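Local coordinates for metallocarboxypeptidase (Trypanosoma cruzi, PDB 3DWC), which probably releases C-terminal amino acids, other than proline, from peptides as a metal-dependent carboxypeptidase of the M32 family, at residues Lys4-Lys7 and Glu8-Val12; Lys61-Ala64 and Leu65-Ala69; His495-Arg498 and Arg499-Asp503. One frame throughout, in Å; residues are numbered along the deposited sequence.

Contact 1 (Lys4-Lys7 and Glu8-Val12)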
loop_
_atom_site.group_PDB
_atom_site.type_symbol
_atom_site.label_atom_id
_atom_site.label_comp_id
_atom_site.label_asym_id
_atom_site.label_seq_id
_atom_site.Cartn_x
_atom_site.Cartn_y
_atom_site.Cartn_z
ATOM N N LYS B 4 2.734 -18.901 31.378
ATOM C CA LYS B 4 4.038 -18.599 30.801
ATOM C C LYS B 4 4.127 -19.002 29.318
ATOM O O LYS B 4 4.305 -18.134 28.491
ATOM C CB LYS B 4 5.158 -19.212 31.643
ATOM C CG LYS B 4 6.478 -18.462 31.537
ATOM C CD LYS B 4 7.460 -18.953 32.608
ATOM C CE LYS B 4 8.782 -18.208 32.535
ATOM N NZ LYS B 4 8.992 -17.648 31.165
ATOM N N PRO B 5 3.987 -20.303 28.987
ATOM C CA PRO B 5 4.013 -20.713 27.575
ATOM C C PRO B 5 2.875 -20.157 26.737
ATOM O O PRO B 5 3.093 -19.850 25.563
ATOM C CB PRO B 5 3.916 -22.243 27.635
ATOM C CG PRO B 5 3.327 -22.539 28.968
ATOM C CD PRO B 5 3.854 -21.471 29.876
ATOM N N TYR B 6 1.679 -20.056 27.321
ATOM C CA TYR B 6 0.542 -19.439 26.638
ATOM C C TYR B 6 0.846 -17.974 26.270
ATOM O O TYR B 6 0.687 -17.575 25.096
ATOM C CB TYR B 6 -0.774 -19.550 27.438
ATOM C CG TYR B 6 -1.845 -18.643 26.842
ATOM C CD1 TYR B 6 -2.534 -18.996 25.696
ATOM C CD2 TYR B 6 -2.087 -17.397 27.375
ATOM C CE1 TYR B 6 -3.468 -18.139 25.123
ATOM C CE2 TYR B 6 -3.004 -16.540 26.811
ATOM C CZ TYR B 6 -3.691 -16.905 25.692
ATOM O OH TYR B 6 -4.607 -16.002 25.160
ATOM N N LYS B 7 1.318 -17.189 27.243
ATOM C CA LYS B 7 1.706 -15.802 26.983
ATOM C C LYS B 7 2.861 -15.680 25.956
ATOM O O LYS B 7 2.908 -14.729 25.150
ATOM C CB LYS B 7 2.055 -15.079 28.287
ATOM C CG LYS B 7 0.822 -14.691 29.125
ATOM C CD LYS B 7 0.217 -13.376 28.602
ATOM C CE LYS B 7 -1.219 -13.183 29.038
ATOM N NZ LYS B 7 -1.738 -11.844 28.594
ATOM N N GLU B 8 3.778 -16.639 25.981
ATOM C CA GLU B 8 4.823 -16.680 24.971
ATOM C C GLU B 8 4.215 -16.920 23.591
ATOM O O GLU B 8 4.604 -16.277 22.643
ATOM C CB GLU B 8 5.858 -17.747 25.304
ATOM C CG GLU B 8 6.910 -17.970 24.210
ATOM C CD GLU B 8 7.879 -16.811 24.063
ATOM O OE1 GLU B 8 8.318 -16.546 22.905
ATOM O OE2 GLU B 8 8.189 -16.167 25.102
ATOM N N LEU B 9 3.247 -17.830 23.489
ATOM C CA LEU B 9 2.490 -17.985 22.259
ATOM C C LEU B 9 1.792 -16.694 21.846
ATOM O O LEU B 9 1.759 -16.353 20.673
ATOM C CB LEU B 9 1.495 -19.136 22.342
ATOM C CG LEU B 9 2.136 -20.531 22.210
ATOM C CD1 LEU B 9 1.316 -21.582 22.947
ATOM C CD2 LEU B 9 2.343 -20.945 20.762
ATOM N N GLU B 10 1.212 -15.984 22.794
ATOM C CA GLU B 10 0.506 -14.769 22.455
ATOM C C GLU B 10 1.445 -13.828 21.734
ATOM O O GLU B 10 1.083 -13.228 20.741
ATOM C CB GLU B 10 -0.069 -14.088 23.691
ATOM C CG GLU B 10 -1.395 -14.670 24.153
ATOM C CD GLU B 10 -2.186 -13.711 25.050
ATOM O OE1 GLU B 10 -1.560 -12.828 25.654
ATOM O OE2 GLU B 10 -3.430 -13.834 25.151
ATOM N N ARG B 11 2.641 -13.689 22.287
ATOM C CA ARG B 11 3.718 -12.847 21.743
ATOM C C ARG B 11 4.132 -13.239 20.320
ATOM O O ARG B 11 4.357 -12.383 19.458
ATOM C CB ARG B 11 4.926 -12.942 22.691
ATOM C CG ARG B 11 6.053 -11.957 22.390
ATOM C CD ARG B 11 7.390 -12.305 23.154
ATOM N NE ARG B 11 8.081 -13.438 22.520
ATOM C CZ ARG B 11 8.693 -13.380 21.326
ATOM N NH1 ARG B 11 8.740 -12.243 20.619
ATOM N NH2 ARG B 11 9.277 -14.471 20.827
ATOM N N VAL B 12 4.265 -14.538 20.088
ATOM C CA VAL B 12 4.542 -15.047 18.760
ATOM C C VAL B 12 3.408 -14.685 17.830
ATOM O O VAL B 12 3.648 -14.238 16.728
ATOM C CB VAL B 12 4.721 -16.566 18.752
ATOM C CG1 VAL B 12 4.824 -17.095 17.333
ATOM C CG2 VAL B 12 5.963 -16.946 19.566
HETATM O O HOH W 1 -4.630 -12.669 27.392
#
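Tyr6 OH donates a very short hydrogen bond of 2.5 Å to Glu10 OE2, one helical turn further along helix 3-32. The phenol also bonds to Asn83 of helix 78-95. The ring and the carboxylate are turned 54° apart, and Glu10 CG lies 3.6 Å from Tyr6 CZ. Tyr6 CG stands anti to the backbone N (chi1 168°), which swings the ring along the helix to the glutamate.

A bend at its second torsion lays Lys7 beside Glu10, pointing the same way. Its NZ meets the other oxygen, Glu10 OE1, in a salt bridge of 3.1 Å, on the syn side but 32° out of the carboxylate plane. A water accepts from Lys7 NZ and donates to Glu10 OE2, so it bridges the pair. Beneath them the backbone bonds run from i to i+4, as in Arg11 N to Lys7 O at 3.1 Å.

On another flank Arg11 grips Glu8 side-on. NE and NH2 both reach Glu8 OE1, each at 3.1 Å, within the guanidinium plane. Leu9 is buried and packs on helices 60-71 and 78-95, while Tyr6 also touches Phe283. With phenol and water on OE2 and lysine on OE1, the Glu10 carboxylate is fixed in rotation. The lysine and the two donors to OE2 would probably favour its charged form.

Contact 2 (Lys61-Ala64 and Leu65-Ala69)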
loop_
_atom_site.group_PDB
_atom_site.type_symbol
_atom_site.label_atom_id
_atom_site.label_comp_id
_atom_site.label_asym_id
_atom_site.label_seq_id
_atom_site.Cartn_x
_atom_site.Cartn_y
_atom_site.Cartn_z
ATOM N N LYS B 61 9.783 -24.957 18.362
ATOM C CA LYS B 61 9.363 -24.420 19.661
ATOM C C LYS B 61 7.858 -24.162 19.795
ATOM O O LYS B 61 7.321 -24.245 20.899
ATOM C CB LYS B 61 10.153 -23.159 20.034
ATOM C CG LYS B 61 9.619 -21.862 19.442
ATOM C CD LYS B 61 10.450 -20.622 19.869
ATOM C CE LYS B 61 9.778 -19.317 19.394
ATOM N NZ LYS B 61 10.285 -18.056 20.034
ATOM N N ILE B 62 7.173 -23.844 18.689
ATOM C CA ILE B 62 5.751 -23.502 18.763
ATOM C C ILE B 62 4.954 -24.697 19.238
ATOM O O ILE B 62 4.138 -24.573 20.155
ATOM C CB ILE B 62 5.159 -23.009 17.394
ATOM C CG1 ILE B 62 5.981 -21.855 16.834
ATOM C CG2 ILE B 62 3.742 -22.537 17.559
ATOM C CD1 ILE B 62 6.187 -20.721 17.821
ATOM N N ARG B 63 5.169 -25.842 18.602
ATOM C CA ARG B 63 4.513 -27.087 19.001
ATOM C C ARG B 63 4.747 -27.424 20.474
ATOM O O ARG B 63 3.811 -27.758 21.200
ATOM C CB ARG B 63 5.021 -28.233 18.138
ATOM C CG ARG B 63 4.349 -29.580 18.386
ATOM C CD ARG B 63 5.202 -30.679 17.803
ATOM N NE ARG B 63 4.672 -31.995 18.135
ATOM C CZ ARG B 63 3.961 -32.766 17.311
ATOM N NH1 ARG B 63 3.669 -32.368 16.071
ATOM N NH2 ARG B 63 3.546 -33.964 17.739
ATOM N N ALA B 64 5.996 -27.340 20.902
ATOM C CA ALA B 64 6.363 -27.543 22.302
ATOM C C ALA B 64 5.646 -26.525 23.198
ATOM O O ALA B 64 5.171 -26.866 24.290
ATOM C CB ALA B 64 7.877 -27.448 22.468
ATOM N N LEU B 65 5.531 -25.283 22.726
ATOM C CA LEU B 65 4.837 -24.259 23.502
ATOM C C LEU B 65 3.338 -24.602 23.634
ATOM O O LEU B 65 2.767 -24.554 24.716
ATOM C CB LEU B 65 5.042 -22.862 22.899
ATOM C CG LEU B 65 6.350 -22.123 23.197
ATOM C CD1 LEU B 65 6.407 -20.836 22.403
ATOM C CD2 LEU B 65 6.525 -21.839 24.681
ATOM N N ILE B 66 2.725 -24.974 22.520
ATOM C CA ILE B 66 1.321 -25.320 22.499
ATOM C C ILE B 66 1.050 -26.498 23.442
ATOM O O ILE B 66 0.095 -26.478 24.212
ATOM C CB ILE B 66 0.817 -25.646 21.057
ATOM C CG1 ILE B 66 0.824 -24.400 20.156
ATOM C CG2 ILE B 66 -0.591 -26.158 21.091
ATOM C CD1 ILE B 66 0.399 -24.702 18.729
ATOM N N GLU B 67 1.894 -27.517 23.377
ATOM C CA GLU B 67 1.781 -28.688 24.263
ATOM C C GLU B 67 1.927 -28.361 25.758
ATOM O O GLU B 67 1.127 -28.828 26.561
ATOM C CB GLU B 67 2.769 -29.777 23.835
ATOM C CG GLU B 67 2.336 -30.450 22.530
ATOM C CD GLU B 67 3.293 -31.524 22.027
ATOM O OE1 GLU B 67 2.961 -32.143 21.002
ATOM O OE2 GLU B 67 4.366 -31.757 22.635
ATOM N N GLU B 68 2.908 -27.552 26.140
ATOM C CA GLU B 68 2.986 -27.124 27.533
ATOM C C GLU B 68 1.768 -26.325 27.975
ATOM O O GLU B 68 1.276 -26.504 29.088
ATOM C CB GLU B 68 4.239 -26.312 27.829
ATOM C CG GLU B 68 5.542 -27.100 27.787
ATOM C CD GLU B 68 5.593 -28.301 28.740
ATOM O OE1 GLU B 68 6.497 -29.143 28.557
ATOM O OE2 GLU B 68 4.752 -28.417 29.664
ATOM N N ALA B 69 1.280 -25.445 27.117
ATOM C CA ALA B 69 0.139 -24.607 27.469
ATOM C C ALA B 69 -1.127 -25.435 27.645
ATOM O O ALA B 69 -1.982 -25.087 28.459
ATOM C CB ALA B 69 -0.086 -23.504 26.425
#
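Arg63 and Glu67 form an i to i+4 salt bridge on the exposed flank of the short helix 60-71, far from the metal site. On another flank of the same turns, Ile62 meets Ile66. The contact is thus local and two-sided, polar outside and apolar inside.

The salt bridge runs from Arg63 NE to Glu67 OE1 at 3.3 Å. It is made by one nitrogen, and Arg63 NH2 stays 3.8 Å from the same Glu67 OE1. The guanidinium and carboxylate planes are 72° apart, so the two groups do not lie flat against each other or pair side by side. Arg63 is extended from CG to NE, and its first torsion (-176°) lets the chain stand straight out from the helix. Glu67 is also extended and leans back towards the N-terminal end of the helix to meet it. Its CG passes 3.3 Å from Arg63 O, beside the backbone bond from Glu67 N to that oxygen.

On the apolar side Ile62 CG2 and Ile66 CD1 approach to 4.2 Å, and the two branched chains cross at a slant. Ile66 CG1 also rests 3.3 Å from Ile62 O. Leu65 lies over the turn before it, with CG 3.3 Å from Lys61 O. Four successive i to i+4 backbone bonds hold these turns, from Leu65 N to Lys61 O through Glu68 N to Ala64 O. Glu68 forms its own salt bridge with Lys71, one turn onward.

Two helices receive the apolar flank. Ile62 and Leu65 pack on Leu9 of helix 3-32, and Leu65 also touches Glu8. Ile62, Ile66 and the Arg63 side chain meet Trp91 of helix 78-95, while Ala69 reaches Leu84 there.

Contact 3 (His495-Arg498 and Arg499-Asp503)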
loop_
_atom_site.group_PDB
_atom_site.type_symbol
_atom_site.label_atom_id
_atom_site.label_comp_id
_atom_site.label_asym_id
_atom_site.label_seq_id
_atom_site.Cartn_x
_atom_site.Cartn_y
_atom_site.Cartn_z
ATOM N N HIS B 495 -37.395 -18.003 3.376
ATOM C CA HIS B 495 -36.985 -16.697 2.760
ATOM C C HIS B 495 -37.182 -16.691 1.241
ATOM O O HIS B 495 -37.783 -15.767 0.679
ATOM C CB HIS B 495 -35.508 -16.407 3.036
ATOM C CG HIS B 495 -34.941 -15.289 2.193
ATOM N ND1 HIS B 495 -35.305 -13.972 2.380
ATOM C CD2 HIS B 495 -34.022 -15.284 1.194
ATOM C CE1 HIS B 495 -34.682 -13.212 1.509
ATOM N NE2 HIS B 495 -33.896 -13.982 0.763
ATOM N N LEU B 496 -36.651 -17.717 0.569
ATOM C CA LEU B 496 -36.799 -17.802 -0.891
ATOM C C LEU B 496 -38.243 -17.972 -1.366
ATOM O O LEU B 496 -38.646 -17.337 -2.315
ATOM C CB LEU B 496 -35.858 -18.887 -1.497
ATOM C CG LEU B 496 -34.329 -18.657 -1.366
ATOM C CD1 LEU B 496 -33.566 -19.872 -1.774
ATOM C CD2 LEU B 496 -33.799 -17.386 -2.124
ATOM N N GLU B 497 -39.014 -18.841 -0.722
ATOM C CA GLU B 497 -40.457 -19.016 -0.976
ATOM C C GLU B 497 -41.282 -17.743 -0.811
ATOM O O GLU B 497 -42.079 -17.381 -1.699
ATOM C CB GLU B 497 -41.040 -20.090 -0.027
ATOM C CG GLU B 497 -40.591 -21.497 -0.360
ATOM C CD GLU B 497 -41.059 -22.527 0.684
ATOM O OE1 GLU B 497 -40.957 -23.707 0.392
ATOM O OE2 GLU B 497 -41.510 -22.169 1.790
ATOM N N ARG B 498 -41.067 -17.057 0.310
ATOM C CA ARG B 498 -41.760 -15.832 0.607
ATOM C C ARG B 498 -41.455 -14.696 -0.341
ATOM O O ARG B 498 -42.351 -13.926 -0.682
ATOM C CB ARG B 498 -41.473 -15.361 2.047
ATOM C CG ARG B 498 -42.132 -16.270 3.069
ATOM C CD ARG B 498 -41.672 -16.031 4.511
ATOM N NE ARG B 498 -42.228 -17.075 5.378
ATOM C CZ ARG B 498 -41.828 -17.308 6.639
ATOM N NH1 ARG B 498 -40.875 -16.595 7.199
ATOM N NH2 ARG B 498 -42.382 -18.277 7.340
ATOM N N ARG B 499 -40.194 -14.586 -0.732
ATOM C CA ARG B 499 -39.777 -13.518 -1.581
ATOM C C ARG B 499 -40.167 -13.816 -3.034
ATOM O O ARG B 499 -40.800 -12.979 -3.668
ATOM C CB ARG B 499 -38.289 -13.280 -1.430
ATOM C CG ARG B 499 -37.739 -12.313 -2.465
ATOM C CD ARG B 499 -36.348 -11.843 -2.106
ATOM N NE ARG B 499 -36.313 -10.978 -0.933
ATOM C CZ ARG B 499 -35.199 -10.506 -0.388
ATOM N NH1 ARG B 499 -35.257 -9.684 0.670
ATOM N NH2 ARG B 499 -34.034 -10.825 -0.923
ATOM N N TYR B 500 -39.822 -15.007 -3.551
ATOM C CA TYR B 500 -40.000 -15.276 -4.980
ATOM C C TYR B 500 -41.324 -15.912 -5.389
ATOM O O TYR B 500 -41.850 -15.657 -6.476
ATOM C CB TYR B 500 -38.791 -16.024 -5.533
ATOM C CG TYR B 500 -37.559 -15.138 -5.453
ATOM C CD1 TYR B 500 -37.342 -14.129 -6.390
ATOM C CD2 TYR B 500 -36.667 -15.246 -4.394
ATOM C CE1 TYR B 500 -36.241 -13.306 -6.300
ATOM C CE2 TYR B 500 -35.563 -14.406 -4.283
ATOM C CZ TYR B 500 -35.375 -13.426 -5.225
ATOM O OH TYR B 500 -34.304 -12.576 -5.145
ATOM N N ARG B 501 -41.843 -16.771 -4.531
ATOM C CA ARG B 501 -43.028 -17.499 -4.838
ATOM C C ARG B 501 -44.258 -16.721 -4.359
ATOM O O ARG B 501 -45.292 -16.722 -5.029
ATOM C CB ARG B 501 -42.937 -18.885 -4.207
ATOM C CG ARG B 501 -44.042 -19.830 -4.628
ATOM C CD ARG B 501 -44.933 -20.125 -3.488
ATOM N NE ARG B 501 -44.465 -21.233 -2.698
ATOM C CZ ARG B 501 -44.528 -21.323 -1.366
ATOM N NH1 ARG B 501 -44.959 -20.340 -0.581
ATOM N NH2 ARG B 501 -44.102 -22.427 -0.799
ATOM N N ASP B 502 -44.156 -16.039 -3.224
ATOM C CA ASP B 502 -45.280 -15.244 -2.695
ATOM C C ASP B 502 -45.109 -13.721 -2.875
ATOM O O ASP B 502 -45.980 -12.946 -2.465
ATOM C CB ASP B 502 -45.440 -15.575 -1.217
ATOM C CG ASP B 502 -45.596 -17.062 -0.984
ATOM O OD1 ASP B 502 -45.956 -17.690 -1.964
ATOM O OD2 ASP B 502 -45.331 -17.606 0.127
ATOM N N ASP B 503 -44.000 -13.276 -3.458
ATOM C CA ASP B 503 -43.812 -11.842 -3.740
ATOM C C ASP B 503 -43.978 -10.963 -2.480
ATOM O O ASP B 503 -44.504 -9.837 -2.558
ATOM C CB ASP B 503 -44.813 -11.396 -4.819
ATOM C CG ASP B 503 -44.470 -10.035 -5.428
ATOM O OD1 ASP B 503 -43.266 -9.756 -5.629
ATOM O OD2 ASP B 503 -45.404 -9.251 -5.724
HETATM O O HOH W 2 -43.818 -24.482 1.342
#
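His495 sets a ring edge over the guanidinium of Arg499, with His495 CE1 3.3 Å from Arg499 CZ. The planes are 71° apart, and CE1 sits over the centre of one guanidinium face. This is the tight side of the contact. Glu355 gathers its polar ends: one oxygen bonds to His495 NE2, and the other receives Arg499 NH2 and Tyr500 OH. Arg499 is buried; its NH2 also bonds to Met306 O, and its NE to Gly505 O. Leu496 CD2 adds packing at 4.1 Å from Tyr500 CE2.

Between the two sides helix 490-501 ends in a wider, pi-type turn. Glu497 O accepts from both Arg501 N and Asp502 N, each at 2.9 Å. The bond from Asp502 N is the i to i+5 one. Asp503 is the first residue to leave helical backbone angles, with positive phi.

The other side is looser, a salt-bridge network of Glu497, Arg501 and Asp502. Glu497 and Arg501 run alongside each other, and the salt bridge from Glu497 OE1 to Arg501 NH2 is long, 3.6 Å. A water donates to Glu497 OE1 and accepts weakly from Arg501 NH2. Glu497 OE1 also pairs with Arg493. Bends at chi2 (-112°) and chi3 fold Arg501 back, bringing NH1 to Asp502 OD1 at 3.2 Å in a nearly straight bond. The same NH1 makes a weak bond to Asp502 OD2.

How the contacts relate
The chain enters through contact 1, at the start of helix 3-32. It returns in helix 60-71, where contact 2 lies beside it, their centres about 9 Å apart. Leu9 CD1 lies 3.7 Å from Ile66 N, and Glu8 CG meets Leu65 CD1 at 3.4 Å, which joins these two helices. Contact 3 comes near the C terminus, at the end of helix 490-501. Its centre is about 51 Å from that of contact 1, across the chain's centre. Contacts 1 and 2 each join adjoining turns of one helix, and contact 3 runs from its helix end into the loop after it; none closes a long loop. The three follow in series, without nesting or crossing.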